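Local coordinates for long form salivary protein D7L1 (Culex quinquefasciatus, PDB 6V4C) that binds and sequesters adenine nucleotides, ADP and ATP most tightly, inhibiting platelet aggregation and haemostasis in the vertebrate host while the mosquito feeds, at residues D7-A12 / Q142-G147; Q71-Y76 / E123-L128; K156-D161 / I181-C186. All coordinates share one frame; numbering follows the deposited sequence.

Contact 1: residues D7-A12 / Q142-G147; sequences DPEEVA and QIKPKG. With ADP (adenosine-5'-diphosphate), chain B.
E9 and K144 approach each other beside the adenine of ADP, where the first helix of the chain, 8-22, meets the loop between helices 130-139 and 150-158. Beyond CB of K144, CG stands anti to the backbone N (chi1 -172°). Bends at chi3 and chi4 then turn the chain back: CE comes to 4.4 Å from E9 CG, and NZ, at the tip, donates to ADP N1 over 3.0 Å. P145 O, met from above its carbonyl plane, I148 O and S263 O also surround NZ: four acceptors, more than its three protons can serve with one bond each, so at least two must share. K144 O accepts from ADP N6 in a weak, bent bond of 2.9 Å. E9 CG lies 3.4 Å from ADP N6, while its carboxylate bends away to R192 and the Y266 hydroxyl. A12 CB packs on ADP C8 at 3.5 Å, and K146 CB lies against the C4-C5 bond of the purine. Farther from the nucleotide the I143 methyls meet the D7 side chain tip to tip, CG2 3.7 Å from OD2; CG2 also reaches E9 CB. D7 is the N-cap of the helix and forms a capping box with E10, its OD1 taking E10 N at 2.8 Å and E10 OE1 taking D7 N. No hydrogen bond joins the segments directly; the adenine is wedged between them, hydrogen-bonded to K144 and packed on E9 and A12, and the pairing of N6 with a carbonyl and N1 with an amine reads the adenine edge, consistent with binding of adenine, adenosine and their phosphates alike.

Contact 2: residues Q71-Y76 / E123-L128; sequences QQYEAY and EKIYLL
Q72 and Y73 in the last turn of helix 66-75, and Y76 just after it, pack on I125, Y126 and L127, where a Schellman motif ends helix 121-125. L127, with positive phi, is the C-prime residue of that motif: L128 N returns to E123 O and L127 N to K124 O. The turn carries I125, Y126 and L127 against the neighbouring helix end.

Polar links centre on I125 O. Q72 NE2 donates to it in a weak bond of 3.4 Å, and a water lies 2.8 Å from I125 O and 2.6 Å from Q72 O, in reach of more acceptors than it has protons. One glutamine thus reaches a single carbonyl twice, the side chain directly, the backbone through the water. The bend at chi2 (69°) swings CD of Q72 out of the extended line; the other end of its amide, OE1, accepts from M6 N, which ties the N-terminal residues ahead of helix 8-22 to this pair.

There are two CH-pi contacts. Q72 CG sits over one face of the Y126 ring, offset toward the rim, 3.9 Å from the centroid, with the amide and ring planes only 14° apart. L127 CD1 makes the second, its side chain crossing that of Y76 at about a right angle. Plain apolar contact is made by I125 CD1, 4.0 Å from Y73 CD1 in an oblique approach, while Y73 OH bonds to V82 O. L127 also touches P8 and I136, placing this join beside helices 8-22 and 130-139. Its CD1 stands 3.5 Å above the Y76 ring, over the centre of the face.

Contact 3: residues K156-D161 / I181-C186; sequences KQFYQD and IKHSNC
F158 and H183 are brought together by different first torsions: CG of F158 lies anti to its carbonyl carbon (chi1 -50°), whereas CG of H183 lies anti to its backbone N (chi1 -176°). The F158 ring lies against helix 179-190. K182 CB covers one face, offset toward the rim and 3.7 Å from the ring centroid, and the extended chain beyond it leads its end away from F158, with K182 CD still 3.8 Å from F158 CE1. Q157 CB covers the opposite face, while C186 CB meets the ring edge in plane, 3.9 Å from F158 CE2. K182 O lies 3.5 Å from that same CE2. The pairing joins the end of helix 150-158 to helix 179-190 in the second PBP/GOBP-family region, and the C154-C186 disulfide links the same two helices covalently just beside the phenyl ring. Y159, next along the chain, presents its edge to the H183 imidazole in a T-shaped stack: CE2 stands 3.7 Å from H183 CG, the planes 77° apart. Its ring also meets Y166 nearly parallel, and its hydroxyl bonds to D177. Q157 NE2, bonded to F153 O, comes within 4.0 Å of C186 SG.

How the contacts relate
Contacts 1 and 2 are buried neighbours with centres 13 Å apart, and contact 2 is nested along the chain inside the loop that contact 1 closes. They touch directly: D7 CA lies 3.2 Å from Y76 OH, and P8 N packs on L127 CD1. Contact 3, about 18 Å from contact 1 between centres and 30 Å from contact 2, is only partly buried and touches neither. Contact 1 spans the two PBP/GOBP-family regions without a direct hydrogen bond; its loop side hydrogen-bonds the adenine and its helix side packs on it. Contact 2 relies on a water, a weak amide bond and CH-pi contacts, and contact 3 on aromatic packing beside a disulfide. Helix 150-158 follows the 142-147 loop into contact 3.

Contact 1: residues D7-A12 / Q142-G147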
loop_
_atom_site.group_PDB
_atom_site.type_symbol
_atom_site.label_atom_id
_atom_site.label_comp_id
_atom_site.label_asym_id
_atom_site.label_seq_id
_atom_site.Cartn_x
_atom_site.Cartn_y
_atom_site.Cartn_z
ATOM N N ASP A 7 6.225 8.004 4.097
ATOM C CA ASP A 7 6.604 8.597 2.822
ATOM C C ASP A 7 5.406 8.571 1.873
ATOM O O ASP A 7 4.373 7.973 2.188
ATOM C CB ASP A 7 7.883 7.924 2.306
ATOM C CG ASP A 7 7.669 6.500 1.795
ATOM O OD1 ASP A 7 6.567 6.151 1.329
ATOM O OD2 ASP A 7 8.642 5.717 1.849
ATOM N N PRO A 8 5.492 9.224 0.705
ATOM C CA PRO A 8 4.306 9.282 -0.166
ATOM C C PRO A 8 3.849 7.927 -0.678
ATOM O O PRO A 8 2.652 7.754 -0.940
ATOM C CB PRO A 8 4.741 10.206 -1.316
ATOM C CG PRO A 8 5.940 10.923 -0.817
ATOM C CD PRO A 8 6.621 9.966 0.111
ATOM N N GLU A 9 4.764 6.963 -0.838
ATOM C CA GLU A 9 4.369 5.627 -1.276
ATOM C C GLU A 9 3.576 4.904 -0.195
ATOM O O GLU A 9 2.576 4.236 -0.488
ATOM C CB GLU A 9 5.606 4.814 -1.675
ATOM C CG GLU A 9 5.310 3.406 -2.211
ATOM C CD GLU A 9 5.227 2.345 -1.118
ATOM O OE1 GLU A 9 5.628 2.625 0.034
ATOM O OE2 GLU A 9 4.762 1.225 -1.418
ATOM N N GLU A 10 4.016 5.007 1.036
ATOM C CA GLU A 10 3.273 4.468 2.177
ATOM C C GLU A 10 1.886 5.082 2.306
ATOM O O GLU A 10 1.037 4.406 2.465
ATOM C CB GLU A 10 4.028 4.624 3.452
ATOM C CG GLU A 10 5.327 3.989 3.474
ATOM C CD GLU A 10 6.123 4.229 4.712
ATOM O OE1 GLU A 10 6.602 5.200 4.882
ATOM O OE2 GLU A 10 6.191 3.416 5.442
ATOM N N VAL A 11 1.720 6.369 2.150
ATOM C CA VAL A 11 0.368 6.926 2.277
ATOM C C VAL A 11 -0.489 6.499 1.135
ATOM O O VAL A 11 -1.492 6.153 1.347
ATOM C CB VAL A 11 0.409 8.430 2.441
ATOM C CG1 VAL A 11 -0.949 8.987 2.526
ATOM C CG2 VAL A 11 1.314 8.860 3.523
ATOM N N ALA A 12 0.060 6.481 -0.072
ATOM C CA ALA A 12 -0.733 6.060 -1.222
ATOM C C ALA A 12 -1.153 4.601 -1.101
ATOM O O ALA A 12 -2.281 4.239 -1.460
ATOM C CB ALA A 12 0.045 6.301 -2.515
ATOM N N GLN A 142 15.299 6.077 -3.517
ATOM C CA GLN A 142 15.120 4.864 -2.732
ATOM C C GLN A 142 13.660 4.569 -2.411
ATOM O O GLN A 142 13.364 3.494 -1.889
ATOM C CB GLN A 142 15.934 4.935 -1.434
ATOM C CG GLN A 142 15.290 5.756 -0.323
ATOM C CD GLN A 142 15.362 7.255 -0.563
ATOM O OE1 GLN A 142 15.938 7.716 -1.548
ATOM N NE2 GLN A 142 14.776 8.023 0.349
ATOM N N ILE A 143 12.749 5.488 -2.696
ATOM C CA ILE A 143 11.320 5.238 -2.538
ATOM C C ILE A 143 10.772 4.776 -3.882
ATOM O O ILE A 143 11.070 5.384 -4.919
ATOM C CB ILE A 143 10.595 6.509 -2.060
ATOM C CG1 ILE A 143 11.282 7.087 -0.820
ATOM C CG2 ILE A 143 9.125 6.208 -1.767
ATOM C CD1 ILE A 143 10.626 8.343 -0.288
ATOM N N LYS A 144 9.979 3.706 -3.871
ATOM C CA LYS A 144 9.360 3.234 -5.107
ATOM C C LYS A 144 8.329 4.247 -5.581
ATOM O O LYS A 144 7.327 4.462 -4.884
ATOM C CB LYS A 144 8.680 1.886 -4.882
ATOM C CG LYS A 144 8.183 1.238 -6.172
ATOM C CD LYS A 144 7.099 0.204 -5.935
ATOM C CE LYS A 144 5.726 0.844 -5.816
ATOM N NZ LYS A 144 5.254 1.448 -7.101
ATOM N N PRO A 145 8.525 4.893 -6.733
ATOM C CA PRO A 145 7.532 5.869 -7.197
ATOM C C PRO A 145 6.410 5.178 -7.955
ATOM O O PRO A 145 6.466 3.959 -8.153
ATOM C CB PRO A 145 8.352 6.768 -8.124
ATOM C CG PRO A 145 9.347 5.812 -8.737
ATOM C CD PRO A 145 9.658 4.769 -7.673
ATOM N N LYS A 146 5.397 5.917 -8.397
ATOM C CA LYS A 146 4.388 5.281 -9.227
ATOM C C LYS A 146 4.941 5.069 -10.632
ATOM O O LYS A 146 5.888 5.736 -11.057
ATOM C CB LYS A 146 3.085 6.086 -9.231
ATOM C CG LYS A 146 2.867 7.010 -10.415
ATOM C CD LYS A 146 1.462 7.609 -10.373
ATOM C CE LYS A 146 1.260 8.679 -11.440
ATOM N NZ LYS A 146 2.092 9.889 -11.186
ATOM N N GLY A 147 4.368 4.098 -11.338
ATOM C CA GLY A 147 4.784 3.788 -12.690
ATOM C C GLY A 147 5.771 2.646 -12.821
ATOM O O GLY A 147 6.033 2.204 -13.947
HETATM P PB ADP B . -2.145 12.036 -10.391
HETATM O O1B ADP B . -1.252 12.852 -11.050
HETATM O O2B ADP B . -3.467 12.100 -10.887
HETATM O O3B ADP B . -2.126 12.252 -9.038
HETATM P PA ADP B . -2.704 9.438 -11.569
HETATM O O1A ADP B . -2.472 9.200 -13.025
HETATM O O2A ADP B . -4.069 9.736 -11.349
HETATM O O3A ADP B . -1.844 10.582 -10.989
HETATM O "O5'" ADP B . -2.232 8.496 -10.468
HETATM C "C5'" ADP B . -2.347 8.811 -9.098
HETATM C "C4'" ADP B . -2.331 7.572 -8.232
HETATM O "O4'" ADP B . -1.021 7.161 -7.931
HETATM C "C3'" ADP B . -2.847 7.696 -6.817
HETATM O "O3'" ADP B . -4.227 7.560 -6.738
HETATM C "C2'" ADP B . -2.079 6.657 -6.005
HETATM O "O2'" ADP B . -2.856 5.560 -5.777
HETATM C "C1'" ADP B . -1.028 6.200 -6.962
HETATM N N9 ADP B . 0.294 6.119 -6.424
HETATM C C8 ADP B . 0.937 7.113 -5.839
HETATM N N7 ADP B . 2.119 6.826 -5.481
HETATM C C5 ADP B . 2.287 5.544 -5.838
HETATM C C6 ADP B . 3.345 4.649 -5.729
HETATM N N6 ADP B . 4.484 4.915 -5.190
HETATM N N1 ADP B . 3.176 3.433 -6.186
HETATM C C2 ADP B . 2.034 3.118 -6.712
HETATM N N3 ADP B . 1.002 3.862 -6.882
HETATM C C4 ADP B . 1.163 5.085 -6.432
#

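Contact 2: residues Q71-Y76 / E123-L128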
loop_
_atom_site.group_PDB
_atom_site.type_symbol
_atom_site.label_atom_id
_atom_site.label_comp_id
_atom_site.label_asym_id
_atom_site.label_seq_id
_atom_site.Cartn_x
_atom_site.Cartn_y
_atom_site.Cartn_z
ATOM N N GLN A 71 4.452 15.242 13.822
ATOM C CA GLN A 71 5.603 14.470 13.366
ATOM C C GLN A 71 5.570 14.273 11.856
ATOM O O GLN A 71 6.610 14.353 11.191
ATOM C CB GLN A 71 5.654 13.122 14.085
ATOM C CG GLN A 71 6.927 12.891 14.882
ATOM C CD GLN A 71 7.018 11.481 15.431
ATOM O OE1 GLN A 71 6.031 10.927 15.918
ATOM N NE2 GLN A 71 8.203 10.887 15.344
ATOM N N GLN A 72 4.383 14.020 11.295
ATOM C CA GLN A 72 4.267 13.875 9.849
ATOM C C GLN A 72 4.600 15.179 9.138
ATOM O O GLN A 72 5.268 15.174 8.096
ATOM C CB GLN A 72 2.863 13.403 9.475
ATOM C CG GLN A 72 2.640 13.239 7.977
ATOM C CD GLN A 72 3.420 12.077 7.388
ATOM O OE1 GLN A 72 3.725 11.104 8.077
ATOM N NE2 GLN A 72 3.744 12.174 6.103
ATOM N N TYR A 73 4.145 16.309 9.686
ATOM C CA TYR A 73 4.476 17.597 9.086
ATOM C C TYR A 73 5.974 17.862 9.151
ATOM O O TYR A 73 6.585 18.295 8.167
ATOM C CB TYR A 73 3.707 18.731 9.772
ATOM C CG TYR A 73 4.245 20.089 9.386
ATOM C CD1 TYR A 73 3.889 20.676 8.181
ATOM C CD2 TYR A 73 5.139 20.768 10.206
ATOM C CE1 TYR A 73 4.394 21.906 7.809
ATOM C CE2 TYR A 73 5.650 21.999 9.841
ATOM C CZ TYR A 73 5.271 22.562 8.640
ATOM O OH TYR A 73 5.771 23.786 8.264
ATOM N N GLU A 74 6.582 17.611 10.313
ATOM C CA GLU A 74 8.001 17.903 10.489
ATOM C C GLU A 74 8.873 17.051 9.581
ATOM O O GLU A 74 9.951 17.493 9.164
ATOM C CB GLU A 74 8.404 17.695 11.947
ATOM C CG GLU A 74 7.822 18.725 12.898
ATOM C CD GLU A 74 8.386 20.113 12.671
ATOM O OE1 GLU A 74 9.610 20.236 12.460
ATOM O OE2 GLU A 74 7.600 21.082 12.702
ATOM N N ALA A 75 8.426 15.836 9.260
ATOM C CA ALA A 75 9.262 14.921 8.491
ATOM C C ALA A 75 9.470 15.395 7.058
ATOM O O ALA A 75 10.467 15.027 6.426
ATOM C CB ALA A 75 8.657 13.520 8.513
ATOM N N TYR A 76 8.552 16.202 6.526
ATOM C CA TYR A 76 8.612 16.626 5.131
ATOM C C TYR A 76 8.308 18.111 4.977
ATOM O O TYR A 76 7.707 18.526 3.983
ATOM C CB TYR A 76 7.678 15.789 4.255
ATOM C CG TYR A 76 7.969 14.309 4.313
ATOM C CD1 TYR A 76 8.874 13.726 3.439
ATOM C CD2 TYR A 76 7.345 13.496 5.251
ATOM C CE1 TYR A 76 9.149 12.372 3.493
ATOM C CE2 TYR A 76 7.614 12.143 5.317
ATOM C CZ TYR A 76 8.517 11.585 4.435
ATOM O OH TYR A 76 8.789 10.238 4.493
ATOM N N GLU A 123 -3.776 16.975 2.337
ATOM C CA GLU A 123 -3.185 16.238 1.226
ATOM C C GLU A 123 -1.706 16.565 1.081
ATOM O O GLU A 123 -0.905 15.701 0.700
ATOM C CB GLU A 123 -3.943 16.549 -0.065
ATOM C CG GLU A 123 -5.225 15.764 -0.236
ATOM C CD GLU A 123 -6.226 16.470 -1.126
ATOM O OE1 GLU A 123 -6.738 17.534 -0.715
ATOM O OE2 GLU A 123 -6.492 15.968 -2.239
ATOM N N LYS A 124 -1.319 17.806 1.383
ATOM C CA LYS A 124 0.085 18.185 1.278
ATOM C C LYS A 124 0.905 17.597 2.420
ATOM O O LYS A 124 1.999 17.069 2.196
ATOM C CB LYS A 124 0.221 19.706 1.234
ATOM C CG LYS A 124 -0.310 20.338 -0.038
ATOM C CD LYS A 124 -0.137 21.847 -0.025
ATOM C CE LYS A 124 -0.607 22.470 -1.329
ATOM N NZ LYS A 124 -0.355 23.934 -1.352
ATOM N N ILE A 125 0.392 17.677 3.648
ATOM C CA ILE A 125 1.136 17.164 4.794
ATOM C C ILE A 125 1.314 15.652 4.690
ATOM O O ILE A 125 2.374 15.116 5.037
ATOM C CB ILE A 125 0.463 17.592 6.111
ATOM C CG1 ILE A 125 0.630 19.099 6.322
ATOM C CG2 ILE A 125 1.037 16.820 7.288
ATOM C CD1 ILE A 125 0.119 19.598 7.656
ATOM N N TYR A 126 0.296 14.947 4.200
ATOM C CA TYR A 126 0.360 13.500 4.047
ATOM C C TYR A 126 0.791 13.071 2.648
ATOM O O TYR A 126 0.540 11.930 2.247
ATOM C CB TYR A 126 -0.949 12.848 4.488
ATOM C CG TYR A 126 -1.089 12.858 5.994
ATOM C CD1 TYR A 126 -1.511 13.999 6.664
ATOM C CD2 TYR A 126 -0.761 11.739 6.750
ATOM C CE1 TYR A 126 -1.621 14.019 8.042
ATOM C CE2 TYR A 126 -0.869 11.748 8.129
ATOM C CZ TYR A 126 -1.300 12.891 8.769
ATOM O OH TYR A 126 -1.409 12.910 10.141
ATOM N N LEU A 127 1.436 13.968 1.902
ATOM C CA LEU A 127 2.180 13.615 0.694
ATOM C C LEU A 127 1.298 12.983 -0.380
ATOM O O LEU A 127 1.774 12.202 -1.206
ATOM C CB LEU A 127 3.389 12.731 1.021
ATOM C CG LEU A 127 4.144 13.127 2.293
ATOM C CD1 LEU A 127 5.346 12.229 2.544
ATOM C CD2 LEU A 127 4.562 14.593 2.254
ATOM N N LEU A 128 0.004 13.304 -0.373
ATOM C CA LEU A 128 -0.894 12.868 -1.434
ATOM C C LEU A 128 -1.066 13.912 -2.527
ATOM O O LEU A 128 -1.515 13.571 -3.628
ATOM C CB LEU A 128 -2.258 12.487 -0.857
ATOM C CG LEU A 128 -2.267 11.239 0.032
ATOM C CD1 LEU A 128 -3.615 11.073 0.705
ATOM C CD2 LEU A 128 -1.922 10.000 -0.784
HETATM O O HOH W 1 4.566 16.494 6.015
#

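Contact 3: residues K156-D161 / I181-C186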
loop_
_atom_site.group_PDB
_atom_site.type_symbol
_atom_site.label_atom_id
_atom_site.label_comp_id
_atom_site.label_asym_id
_atom_site.label_seq_id
_atom_site.Cartn_x
_atom_site.Cartn_y
_atom_site.Cartn_z
ATOM N N LYS A 156 15.895 -4.262 -9.815
ATOM C CA LYS A 156 16.976 -3.419 -10.310
ATOM C C LYS A 156 18.057 -3.190 -9.262
ATOM O O LYS A 156 19.175 -2.799 -9.616
ATOM C CB LYS A 156 16.423 -2.076 -10.794
ATOM C CG LYS A 156 15.575 -2.171 -12.049
ATOM C CD LYS A 156 14.880 -0.853 -12.348
ATOM C CE LYS A 156 15.881 0.263 -12.601
ATOM N NZ LYS A 156 15.199 1.563 -12.875
ATOM N N GLN A 157 17.752 -3.426 -7.985
ATOM C CA GLN A 157 18.745 -3.217 -6.938
ATOM C C GLN A 157 19.687 -4.403 -6.799
ATOM O O GLN A 157 20.827 -4.233 -6.354
ATOM C CB GLN A 157 18.053 -2.968 -5.598
ATOM C CG GLN A 157 17.076 -1.805 -5.591
ATOM C CD GLN A 157 16.369 -1.663 -4.256
ATOM O OE1 GLN A 157 16.983 -1.792 -3.198
ATOM N NE2 GLN A 157 15.067 -1.409 -4.300
ATOM N N PHE A 158 19.237 -5.602 -7.172
ATOM C CA PHE A 158 19.984 -6.820 -6.902
ATOM C C PHE A 158 20.398 -7.601 -8.137
ATOM O O PHE A 158 21.325 -8.413 -8.042
ATOM C CB PHE A 158 19.184 -7.748 -5.974
ATOM C CG PHE A 158 18.666 -7.064 -4.740
ATOM C CD1 PHE A 158 19.542 -6.549 -3.800
ATOM C CD2 PHE A 158 17.306 -6.929 -4.527
ATOM C CE1 PHE A 158 19.072 -5.912 -2.665
ATOM C CE2 PHE A 158 16.828 -6.296 -3.394
ATOM C CZ PHE A 158 17.712 -5.787 -2.461
ATOM N N TYR A 159 19.758 -7.384 -9.285
ATOM C CA TYR A 159 20.031 -8.174 -10.473
ATOM C C TYR A 159 20.385 -7.273 -11.645
ATOM O O TYR A 159 19.850 -6.170 -11.792
ATOM C CB TYR A 159 18.818 -9.019 -10.876
ATOM C CG TYR A 159 18.442 -10.085 -9.880
ATOM C CD1 TYR A 159 19.176 -11.259 -9.782
ATOM C CD2 TYR A 159 17.349 -9.922 -9.042
ATOM C CE1 TYR A 159 18.834 -12.240 -8.873
ATOM C CE2 TYR A 159 16.998 -10.896 -8.129
ATOM C CZ TYR A 159 17.744 -12.054 -8.048
ATOM O OH TYR A 159 17.399 -13.027 -7.139
ATOM N N GLN A 160 21.294 -7.762 -12.484
ATOM C CA GLN A 160 21.513 -7.159 -13.788
ATOM C C GLN A 160 20.419 -7.618 -14.738
ATOM O O GLN A 160 19.992 -8.775 -14.699
ATOM C CB GLN A 160 22.868 -7.581 -14.350
ATOM C CG GLN A 160 24.058 -6.980 -13.632
ATOM C CD GLN A 160 25.319 -7.026 -14.472
ATOM O OE1 GLN A 160 26.316 -7.635 -14.084
ATOM N NE2 GLN A 160 25.279 -6.380 -15.634
ATOM N N ASP A 161 19.959 -6.698 -15.583
ATOM C CA ASP A 161 18.939 -7.030 -16.566
ATOM C C ASP A 161 19.397 -8.202 -17.420
ATOM O O ASP A 161 20.520 -8.217 -17.926
ATOM C CB ASP A 161 18.665 -5.816 -17.455
ATOM C CG ASP A 161 17.921 -4.713 -16.727
ATOM O OD1 ASP A 161 17.675 -4.861 -15.511
ATOM O OD2 ASP A 161 17.575 -3.702 -17.373
ATOM N N ILE A 181 17.572 -13.810 -1.474
ATOM C CA ILE A 181 17.242 -13.492 -0.088
ATOM C C ILE A 181 16.981 -11.998 0.066
ATOM O O ILE A 181 15.995 -11.582 0.684
ATOM C CB ILE A 181 18.340 -14.004 0.863
ATOM C CG1 ILE A 181 18.375 -15.536 0.846
ATOM C CG2 ILE A 181 18.107 -13.491 2.270
ATOM C CD1 ILE A 181 19.407 -16.140 1.772
ATOM N N LYS A 182 17.848 -11.168 -0.518
ATOM C CA LYS A 182 17.629 -9.725 -0.475
ATOM C C LYS A 182 16.417 -9.325 -1.306
ATOM O O LYS A 182 15.648 -8.441 -0.908
ATOM C CB LYS A 182 18.863 -8.985 -0.990
ATOM C CG LYS A 182 20.124 -9.151 -0.165
ATOM C CD LYS A 182 21.244 -8.313 -0.770
ATOM C CE LYS A 182 22.613 -8.707 -0.244
ATOM N NZ LYS A 182 23.689 -7.983 -0.980
ATOM N N HIS A 183 16.241 -9.954 -2.469
ATOM C CA HIS A 183 15.162 -9.566 -3.371
ATOM C C HIS A 183 13.800 -9.907 -2.782
ATOM O O HIS A 183 12.883 -9.078 -2.795
ATOM C CB HIS A 183 15.356 -10.232 -4.736
ATOM C CG HIS A 183 14.346 -9.816 -5.760
ATOM N ND1 HIS A 183 13.412 -10.686 -6.281
ATOM C CD2 HIS A 183 14.122 -8.623 -6.360
ATOM C CE1 HIS A 183 12.658 -10.048 -7.157
ATOM N NE2 HIS A 183 13.068 -8.794 -7.223
ATOM N N SER A 184 13.649 -11.125 -2.256
ATOM C CA SER A 184 12.370 -11.518 -1.674
ATOM C C SER A 184 12.080 -10.771 -0.378
ATOM O O SER A 184 10.911 -10.554 -0.042
ATOM C CB SER A 184 12.300 -13.035 -1.484
ATOM O OG SER A 184 13.386 -13.507 -0.706
ATOM N N ASN A 185 13.116 -10.364 0.360
ATOM C CA ASN A 185 12.885 -9.478 1.496
ATOM C C ASN A 185 12.315 -8.141 1.034
ATOM O O ASN A 185 11.375 -7.610 1.638
ATOM C CB ASN A 185 14.182 -9.275 2.281
ATOM C CG ASN A 185 14.017 -8.308 3.440
ATOM O OD1 ASN A 185 13.389 -8.634 4.449
ATOM N ND2 ASN A 185 14.587 -7.118 3.306
ATOM N N CYS A 186 12.865 -7.594 -0.049
ATOM C CA CYS A 186 12.382 -6.322 -0.574
ATOM C C CYS A 186 10.946 -6.436 -1.072
ATOM O O CYS A 186 10.115 -5.562 -0.792
ATOM C CB CYS A 186 13.318 -5.854 -1.692
ATOM S SG CYS A 186 12.951 -4.245 -2.450
#